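Local coordinates for putative methyl-accepting chemotaxis signal transduction protein (Campylobacter jejuni subsp. jejuni serotype O:2, PDB 4XMR) that probably senses amino acids such as isoleucine through a tandem PAS sensory domain and passes the signal across the membrane to direct chemotaxis, at residues V24-S27 / T28-F32; N36-F39 / T40-L43. All coordinates share one frame; numbering follows the deposited sequence.

Contact 1. Residues V24-S27 / T28-F32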
loop_
_atom_site.group_PDB
_atom_site.type_symbol
_atom_site.label_atom_id
_atom_site.label_comp_id
_atom_site.label_asym_id
_atom_site.label_seq_id
_atom_site.Cartn_x
_atom_site.Cartn_y
_atom_site.Cartn_z
ATOM N N VAL B 24 2.595 -8.258 -10.473
ATOM C CA VAL B 24 1.757 -7.375 -9.652
ATOM C C VAL B 24 1.458 -8.025 -8.300
ATOM O O VAL B 24 1.473 -7.349 -7.258
ATOM C CB VAL B 24 0.444 -7.011 -10.372
ATOM C CG1 VAL B 24 -0.507 -6.264 -9.427
ATOM C CG2 VAL B 24 0.733 -6.175 -11.608
ATOM N N THR B 25 1.178 -9.325 -8.295
ATOM C CA THR B 25 0.939 -10.014 -7.033
ATOM C C THR B 25 2.223 -10.098 -6.201
ATOM O O THR B 25 2.183 -9.907 -4.981
ATOM C CB THR B 25 0.252 -11.381 -7.263
ATOM O OG1 THR B 25 -1.112 -11.146 -7.631
ATOM C CG2 THR B 25 0.285 -12.260 -6.019
ATOM N N GLN B 26 3.355 -10.353 -6.849
ATOM C CA GLN B 26 4.635 -10.287 -6.149
ATOM C C GLN B 26 4.844 -8.921 -5.482
ATOM O O GLN B 26 5.206 -8.852 -4.307
ATOM C CB GLN B 26 5.791 -10.610 -7.104
ATOM C CG GLN B 26 7.160 -10.451 -6.468
ATOM C CD GLN B 26 8.281 -10.682 -7.451
ATOM O OE1 GLN B 26 8.101 -11.340 -8.470
ATOM N NE2 GLN B 26 9.450 -10.138 -7.150
ATOM N N SER B 27 4.596 -7.854 -6.235
ATOM C CA SER B 27 4.735 -6.502 -5.707
ATOM C C SER B 27 3.812 -6.251 -4.516
ATOM O O SER B 27 4.177 -5.557 -3.567
ATOM C CB SER B 27 4.466 -5.466 -6.801
ATOM O OG SER B 27 5.476 -5.508 -7.800
ATOM N N THR B 28 2.616 -6.818 -4.576
ATOM C CA THR B 28 1.648 -6.666 -3.494
ATOM C C THR B 28 2.219 -7.222 -2.200
ATOM O O THR B 28 2.147 -6.584 -1.143
ATOM C CB THR B 28 0.325 -7.367 -3.854
ATOM O OG1 THR B 28 -0.205 -6.781 -5.044
ATOM C CG2 THR B 28 -0.689 -7.237 -2.733
ATOM N N VAL B 29 2.803 -8.407 -2.270
ATOM C CA VAL B 29 3.417 -9.024 -1.109
ATOM C C VAL B 29 4.613 -8.214 -0.601
ATOM O O VAL B 29 4.759 -7.988 0.602
ATOM C CB VAL B 29 3.848 -10.463 -1.435
ATOM C CG1 VAL B 29 4.622 -11.074 -0.283
ATOM C CG2 VAL B 29 2.629 -11.312 -1.783
ATOM N N GLU B 30 5.461 -7.774 -1.525
ATOM C CA GLU B 30 6.656 -7.025 -1.159
ATOM C C GLU B 30 6.300 -5.708 -0.476
ATOM O O GLU B 30 6.931 -5.318 0.511
ATOM C CB GLU B 30 7.502 -6.738 -2.401
ATOM C CG GLU B 30 8.155 -7.974 -3.009
ATOM C CD GLU B 30 8.799 -7.699 -4.354
ATOM O OE1 GLU B 30 8.443 -6.683 -4.990
ATOM O OE2 GLU B 30 9.650 -8.507 -4.779
ATOM N N ASP B 31 5.306 -5.013 -1.016
ATOM C CA ASP B 31 4.949 -3.698 -0.500
ATOM C C ASP B 31 4.270 -3.804 0.869
ATOM O O ASP B 31 4.483 -2.962 1.734
ATOM C CB ASP B 31 4.061 -2.951 -1.502
ATOM C CG ASP B 31 4.789 -2.602 -2.797
ATOM O OD1 ASP B 31 6.032 -2.754 -2.868
ATOM O OD2 ASP B 31 4.110 -2.153 -3.745
ATOM N N PHE B 32 3.453 -4.834 1.059
ATOM C CA PHE B 32 2.831 -5.084 2.357
ATOM C C PHE B 32 3.921 -5.273 3.406
ATOM O O PHE B 32 3.902 -4.652 4.471
ATOM C CB PHE B 32 1.932 -6.322 2.241
ATOM C CG PHE B 32 1.248 -6.737 3.526
ATOM C CD1 PHE B 32 0.063 -6.131 3.932
ATOM C CD2 PHE B 32 1.733 -7.805 4.271
ATOM C CE1 PHE B 32 -0.583 -6.537 5.097
ATOM C CE2 PHE B 32 1.081 -8.227 5.420
ATOM C CZ PHE B 32 -0.075 -7.587 5.832
HETATM O O HOH W 1 7.751 -7.170 -7.711
#
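Two successive turns of the long helix 9-48 of this tandem PAS sensory domain meet here, and Q26 and E30, one turn apart, make the side-chain bridge between them. NE2 of Q26 donates to OE2 of E30 at 2.9 Å along an almost straight N-H...O line of 175°. The acceptor lies in the amide plane of Q26, whereas the amide comes to OE2 from above the carboxylate, the two flat groups standing 88° apart. Different first torsions bring them together: Q26 swings CG away from its own backbone N and then runs extended, while E30 turns CG back beside its backbone N (chi1 -69°), laying that CG 3.3 Å from the carbonyl O of Q26. The other carboxylate oxygen, OE1, accepts a hydrogen bond from a water at 2.8 Å, and the same water is hydrogen-bonded to OG of S27, also 2.8 Å away; this hydroxyl has a further partner in the carbonyl of K23. On another side of the helix, OG1 of T28 donates back to O of V24 at 2.8 Å. N of T28 binds the same oxygen at 3.0 Å, the two donors arriving from opposite faces of the carbonyl plane. Q26, V29 and E30 touch V233 of strand 224-233, and T28 touches L169 of helix 163-171. Each carboxylate oxygen of E30 thus has its own donor, which probably favours the ionised form, and the hydroxyl of T28 is satisfied within its own helix.

Contact 2. Residues N36-F39 / T40-L43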
loop_
_atom_site.group_PDB
_atom_site.type_symbol
_atom_site.label_atom_id
_atom_site.label_comp_id
_atom_site.label_asym_id
_atom_site.label_seq_id
_atom_site.Cartn_x
_atom_site.Cartn_y
_atom_site.Cartn_z
ATOM N N ASN B 36 5.013 -2.526 6.501
ATOM C CA ASN B 36 4.899 -2.941 7.886
ATOM C C ASN B 36 6.236 -2.922 8.608
ATOM O O ASN B 36 6.287 -2.590 9.797
ATOM C CB ASN B 36 4.232 -4.308 7.987
ATOM C CG ASN B 36 2.784 -4.266 7.567
ATOM O OD1 ASN B 36 2.144 -3.223 7.670
ATOM N ND2 ASN B 36 2.250 -5.398 7.107
ATOM N N GLN B 37 7.311 -3.274 7.904
ATOM C CA GLN B 37 8.640 -3.196 8.485
ATOM C C GLN B 37 9.021 -1.760 8.816
ATOM O O GLN B 37 9.563 -1.495 9.891
ATOM C CB GLN B 37 9.682 -3.821 7.560
ATOM C CG GLN B 37 9.606 -5.332 7.456
ATOM C CD GLN B 37 10.520 -5.857 6.373
ATOM O OE1 GLN B 37 10.555 -5.316 5.271
ATOM N NE2 GLN B 37 11.275 -6.897 6.684
ATOM N N SER B 38 8.740 -0.842 7.896
ATOM C CA SER B 38 9.086 0.559 8.122
ATOM C C SER B 38 8.333 1.121 9.319
ATOM O O SER B 38 8.907 1.834 10.147
ATOM C CB SER B 38 8.834 1.406 6.872
ATOM O OG SER B 38 9.745 1.048 5.837
ATOM N N PHE B 39 7.055 0.781 9.416
ATOM C CA PHE B 39 6.228 1.202 10.541
ATOM C C PHE B 39 6.844 0.714 11.852
ATOM O O PHE B 39 6.940 1.461 12.824
ATOM C CB PHE B 39 4.825 0.616 10.342
ATOM C CG PHE B 39 3.908 0.727 11.537
ATOM C CD1 PHE B 39 3.084 1.830 11.694
ATOM C CD2 PHE B 39 3.831 -0.300 12.471
ATOM C CE1 PHE B 39 2.206 1.915 12.769
ATOM C CE2 PHE B 39 2.969 -0.220 13.557
ATOM C CZ PHE B 39 2.149 0.885 13.701
ATOM N N THR B 40 7.235 -0.553 11.883
ATOM C CA THR B 40 7.766 -1.158 13.097
ATOM C C THR B 40 9.094 -0.521 13.497
ATOM O O THR B 40 9.334 -0.274 14.680
ATOM C CB THR B 40 7.895 -2.691 12.912
ATOM O OG1 THR B 40 6.606 -3.213 12.572
ATOM C CG2 THR B 40 8.370 -3.366 14.190
ATOM N N ARG B 41 9.939 -0.218 12.514
ATOM C CA ARG B 41 11.200 0.479 12.779
ATOM C C ARG B 41 10.968 1.877 13.343
ATOM O O ARG B 41 11.681 2.317 14.247
ATOM C CB ARG B 41 12.045 0.583 11.510
ATOM C CG ARG B 41 12.798 -0.689 11.136
ATOM C CD ARG B 41 13.817 -0.402 10.037
ATOM N NE ARG B 41 13.146 -0.209 8.762
ATOM C CZ ARG B 41 12.928 -1.183 7.890
ATOM N NH1 ARG B 41 13.358 -2.415 8.149
ATOM N NH2 ARG B 41 12.298 -0.925 6.756
ATOM N N ALA B 42 9.986 2.588 12.799
ATOM C CA ALA B 42 9.673 3.928 13.285
ATOM C C ALA B 42 9.208 3.869 14.741
ATOM O O ALA B 42 9.604 4.701 15.572
ATOM C CB ALA B 42 8.623 4.587 12.401
ATOM N N LEU B 43 8.359 2.893 15.045
ATOM C CA LEU B 43 7.858 2.705 16.401
ATOM C C LEU B 43 9.018 2.405 17.363
ATOM O O LEU B 43 9.102 3.001 18.437
ATOM C CB LEU B 43 6.803 1.599 16.414
ATOM C CG LEU B 43 6.181 1.249 17.761
ATOM C CD1 LEU B 43 5.747 2.489 18.535
ATOM C CD2 LEU B 43 4.979 0.351 17.510
#
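R41 folds back over the preceding turn of helix 9-48, the long helix of the tandem PAS domain, and lies over the Q37 carbonyl, beside S38. Its CB lies 3.6 Å from O of Q37, which also accepts the backbone N of R41. CG stays beside that same oxygen, and the bend at chi3 (-74°) then turns the chain back. NE comes to 4.0 Å from O of Q37. The guanidinium follows, its plane 3.9 Å from that O of Q37, which sits beneath its centre. NH1 comes to 4.0 Å from CB of Q37, while NH2, in the S38 conformer described here, one of two, makes a weak hydrogen bond to OG of S38, a hydroxyl also bonded to the carbonyl of S34. Q37 and R41 both touch I125. Elsewhere around the helix, F39 makes an edge-to-face ring contact with Y72 of helix 58-76, and its CE2 comes 4.5 Å from CD2 of L43. T40, whose side chain packs on V159 of strand 152-162, turns its hydroxyl beside its own backbone N (chi1 -57°). From there OG1 donates to O of N36 at 2.9 Å, across the carbonyl plane from N of T40, which binds the same oxygen at 3.1 Å.

Contacts 1 and 2 follow one another along helix 9-48, their centres about 17 Å apart, with no direct touch between them. Their surroundings differ for the most part. Residues 24-32 lie mainly against strand 224-233 of the five-stranded sheet and helix 163-171, whereas residues 36-43 pack on strand 152-162 of the six-stranded sheet and helix 58-76. One neighbour is shared: F32 of contact 1 touches Y143 of strand 139-149, and N36 of contact 2 hydrogen-bonds its hydroxyl. The helix thus spans both sheets. The isoleucine pocket belongs to the second region: the side chain of L43 is about 12 Å from the bound isoleucine. Each contact also packs against the second subunit, through V24 in contact 1 and F39 and A42 in contact 2.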